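Local coordinates for protein thiosulfate sulfurtransferase (Pseudomonas aeruginosa, PDB 1YT8) that probably transfers sulfur from thiosulfate to cyanide, as a sulfurtransferase built from repeated rhodanese-like domains, at residues A[264-269]-A[351-356]. Sequence-based numbering, arbitrary orientation.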
ATOM      1  N   VAL A 264       9.483 -15.806 -14.425  1.00 16.92           N
ATOM      2  CA  VAL A 264       8.594 -16.159 -13.329  1.00 15.85           C
ATOM      3  C   VAL A 264       8.663 -17.669 -13.107  1.00 17.41           C
ATOM      4  O   VAL A 264       8.601 -18.447 -14.059  1.00 16.82           O
ATOM      5  CB  VAL A 264       7.139 -15.752 -13.649  1.00 15.95           C
ATOM      6  CG1 VAL A 264       6.197 -16.266 -12.566  1.00 14.84           C
ATOM      7  CG2 VAL A 264       7.045 -14.233 -13.764  1.00 16.24           C
ATOM      8  N   GLU A 265       8.806 -18.081 -11.853  1.00 17.59           N
ATOM      9  CA  GLU A 265       8.883 -19.499 -11.528  1.00 18.45           C
ATOM     10  C   GLU A 265       7.488 -20.107 -11.415  1.00 18.22           C
ATOM     11  O   GLU A 265       6.497 -19.387 -11.280  1.00 18.10           O
ATOM     12  CB  GLU A 265       9.648 -19.699 -10.214  1.00 20.08           C
ATOM     13  CG  GLU A 265      11.118 -19.317 -10.295  1.00 24.19           C
ATOM     14  CD  GLU A 265      11.854 -19.534  -8.982  1.00 27.56           C
ATOM     15  OE1 GLU A 265      11.749 -20.644  -8.419  1.00 27.05           O
ATOM     16  OE2 GLU A 265      12.543 -18.599  -8.522  1.00 27.35           O
ATOM     17  N   ARG A 266       7.414 -21.434 -11.487  1.00 18.68           N
ATOM     18  CA  ARG A 266       6.138 -22.139 -11.378  1.00 19.37           C
ATOM     19  C   ARG A 266       6.163 -23.012 -10.122  1.00 20.05           C
ATOM     20  O   ARG A 266       7.220 -23.486  -9.711  1.00 20.80           O
ATOM     21  CB  ARG A 266       5.903 -23.044 -12.597  1.00 20.67           C
ATOM     22  CG  ARG A 266       6.294 -22.453 -13.953  1.00 21.44           C
ATOM     23  CD  ARG A 266       5.627 -21.110 -14.228  1.00 21.44           C
ATOM     24  NE  ARG A 266       4.169 -21.152 -14.136  1.00 19.56           N
ATOM     25  CZ  ARG A 266       3.384 -20.095 -14.329  1.00 20.60           C
ATOM     26  NH1 ARG A 266       3.922 -18.920 -14.625  1.00 21.10           N
ATOM     27  NH2 ARG A 266       2.068 -20.205 -14.227  1.00 20.82           N
ATOM     28  N   LEU A 267       4.995 -23.224  -9.523  1.00 20.86           N
ATOM     29  CA  LEU A 267       4.874 -24.057  -8.330  1.00 22.39           C
ATOM     30  C   LEU A 267       3.498 -24.689  -8.251  1.00 23.17           C
ATOM     31  O   LEU A 267       2.532 -24.147  -8.785  1.00 22.34           O
ATOM     32  CB  LEU A 267       5.050 -23.232  -7.051  1.00 22.37           C
ATOM     33  CG  LEU A 267       6.386 -22.638  -6.623  1.00 22.65           C
ATOM     34  CD1 LEU A 267       6.171 -21.900  -5.310  1.00 23.13           C
ATOM     35  CD2 LEU A 267       7.432 -23.730  -6.450  1.00 23.04           C
ATOM     36  N   ASP A 268       3.417 -25.839  -7.587  1.00 24.16           N
ATOM     37  CA  ASP A 268       2.136 -26.495  -7.362  1.00 25.32           C
ATOM     38  C   ASP A 268       1.983 -26.471  -5.847  1.00 25.07           C
ATOM     39  O   ASP A 268       2.916 -26.081  -5.143  1.00 24.47           O
ATOM     40  CB  ASP A 268       2.108 -27.939  -7.898  1.00 26.76           C
ATOM     41  CG  ASP A 268       3.311 -28.761  -7.477  1.00 28.67           C
ATOM     42  OD1 ASP A 268       3.903 -28.487  -6.413  1.00 29.12           O
ATOM     43  OD2 ASP A 268       3.653 -29.708  -8.218  1.00 31.19           O
ATOM     44  N   LEU A 269       0.821 -26.866  -5.341  1.00 23.50           N
ATOM     45  CA  LEU A 269       0.593 -26.856  -3.900  1.00 24.14           C
ATOM     46  C   LEU A 269       1.730 -27.501  -3.108  1.00 24.91           C
ATOM     47  O   LEU A 269       2.136 -26.985  -2.066  1.00 25.31           O
ATOM     48  CB  LEU A 269      -0.739 -27.541  -3.573  1.00 25.77           C
ATOM     49  CG  LEU A 269      -1.983 -26.761  -4.011  1.00 28.49           C
ATOM     50  CD1 LEU A 269      -3.237 -27.593  -3.775  1.00 30.12           C
ATOM     51  CD2 LEU A 269      -2.057 -25.452  -3.237  1.00 29.27           C
ATOM     52  N   VAL A 351       4.169 -18.375  -9.712  1.00 15.94           N
ATOM     53  CA  VAL A 351       2.722 -18.402  -9.880  1.00 16.03           C
ATOM     54  C   VAL A 351       2.307 -19.823  -9.497  1.00 17.49           C
ATOM     55  O   VAL A 351       2.944 -20.795  -9.913  1.00 19.98           O
ATOM     56  CB  VAL A 351       2.312 -18.110 -11.338  1.00 17.81           C
ATOM     57  CG1 VAL A 351       0.828 -18.386 -11.528  1.00 16.11           C
ATOM     58  CG2 VAL A 351       2.620 -16.652 -11.677  1.00 16.56           C
ATOM     59  N   LEU A 352       1.255 -19.942  -8.696  1.00 16.97           N
ATOM     60  CA  LEU A 352       0.777 -21.244  -8.239  1.00 19.85           C
ATOM     61  C   LEU A 352      -0.123 -21.923  -9.273  1.00 19.76           C
ATOM     62  O   LEU A 352      -1.222 -21.442  -9.562  1.00 18.76           O
ATOM     63  CB  LEU A 352       0.030 -21.071  -6.911  1.00 19.09           C
ATOM     64  CG  LEU A 352      -0.243 -22.311  -6.059  1.00 21.32           C
ATOM     65  CD1 LEU A 352       1.042 -23.104  -5.866  1.00 21.66           C
ATOM     66  CD2 LEU A 352      -0.815 -21.879  -4.714  1.00 21.21           C
ATOM     67  N   ASP A 353       0.353 -23.039  -9.824  1.00 20.43           N
ATOM     68  CA  ASP A 353      -0.396 -23.790 -10.835  1.00 22.31           C
ATOM     69  C   ASP A 353      -1.136 -24.998 -10.262  1.00 22.52           C
ATOM     70  O   ASP A 353      -0.851 -25.454  -9.153  1.00 22.41           O
ATOM     71  CB  ASP A 353       0.538 -24.300 -11.940  1.00 23.53           C
ATOM     72  CG  ASP A 353       1.257 -23.188 -12.670  1.00 23.84           C
ATOM     73  OD1 ASP A 353       0.628 -22.142 -12.932  1.00 26.55           O
ATOM     74  OD2 ASP A 353       2.449 -23.370 -13.004  1.00 23.88           O
ATOM     75  N   GLY A 354      -2.085 -25.515 -11.038  1.00 25.64           N
ATOM     76  CA  GLY A 354      -2.835 -26.691 -10.629  1.00 27.28           C
ATOM     77  C   GLY A 354      -3.919 -26.515  -9.585  1.00 28.26           C
ATOM     78  O   GLY A 354      -4.401 -27.501  -9.029  1.00 28.23           O
ATOM     79  N   LEU A 355      -4.314 -25.275  -9.313  1.00 28.65           N
ATOM     80  CA  LEU A 355      -5.353 -25.025  -8.321  1.00 29.71           C
ATOM     81  C   LEU A 355      -6.738 -25.346  -8.876  1.00 31.47           C
ATOM     82  O   LEU A 355      -7.009 -25.139 -10.058  1.00 31.61           O
ATOM     83  CB  LEU A 355      -5.321 -23.564  -7.867  1.00 27.85           C
ATOM     84  CG  LEU A 355      -4.051 -23.063  -7.173  1.00 27.39           C
ATOM     85  CD1 LEU A 355      -4.213 -21.584  -6.841  1.00 27.57           C
ATOM     86  CD2 LEU A 355      -3.795 -23.869  -5.908  1.00 27.39           C
ATOM     87  N   SER A 356      -7.608 -25.857  -8.013  1.00 32.23           N
ATOM     88  CA  SER A 356      -8.972 -26.187  -8.404  1.00 34.44           C
ATOM     89  C   SER A 356      -9.910 -25.387  -7.509  1.00 34.77           C
ATOM     90  O   SER A 356      -9.478 -24.801  -6.517  1.00 33.29           O
ATOM     91  CB  SER A 356      -9.235 -27.688  -8.239  1.00 35.06           C
ATOM     92  OG  SER A 356      -9.164 -28.077  -6.879  1.00 38.46           O
TER
HETATM   93  O   HOH W   1      -1.354 -27.226  -7.133  1.00 23.29           O
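One face of the Arg-266 guanidinium rests on Val-351, whose CB sits 3.3 Å above the plane toward its rim, while the Asp-353 carboxylate occupies the edge. The two flat groups are nearly coplanar, 18° apart, and form a side-on salt bridge. Arg-266 NE donates to OD2 of Asp-353 at 3.0 Å. Arg-266 NH2 donates to OD1 of Asp-353 at 2.7 Å, each oxygen using its syn lone pair. The Arg-266 chain bends at chi2 (-55°) and again at chi3, which brings NE to the carboxylate. NH1 hydrogen-bonds to OD1 of Asn-336, which together with the Asp-353 pair limits the group's rotation. Between the strands, the backbones pair in parallel: Val-351 N bonds to Glu-265 O, Leu-267 N to Val-351 O, and Asp-353 N to Leu-267 O at 2.7 Å. This joins edge strand 265-267 to strand 348-352 in a five-stranded parallel sheet of order 1-5-4-2-3, as in rhodanese-like domains. On the sheet face opposite Arg-266, Leu-352 CD1 lies 3.5 Å from the Asp-268 carbonyl carbon. Farther on, Leu-269 CD2 meets Leu-355 CD2 at 3.6 Å, the side chains crossing at about a right angle. OD1 of Asp-268 caps the N-terminus of helix 269-277 by accepting from Gly-271 N, and one water bridges Leu-269 N and Asp-353 O.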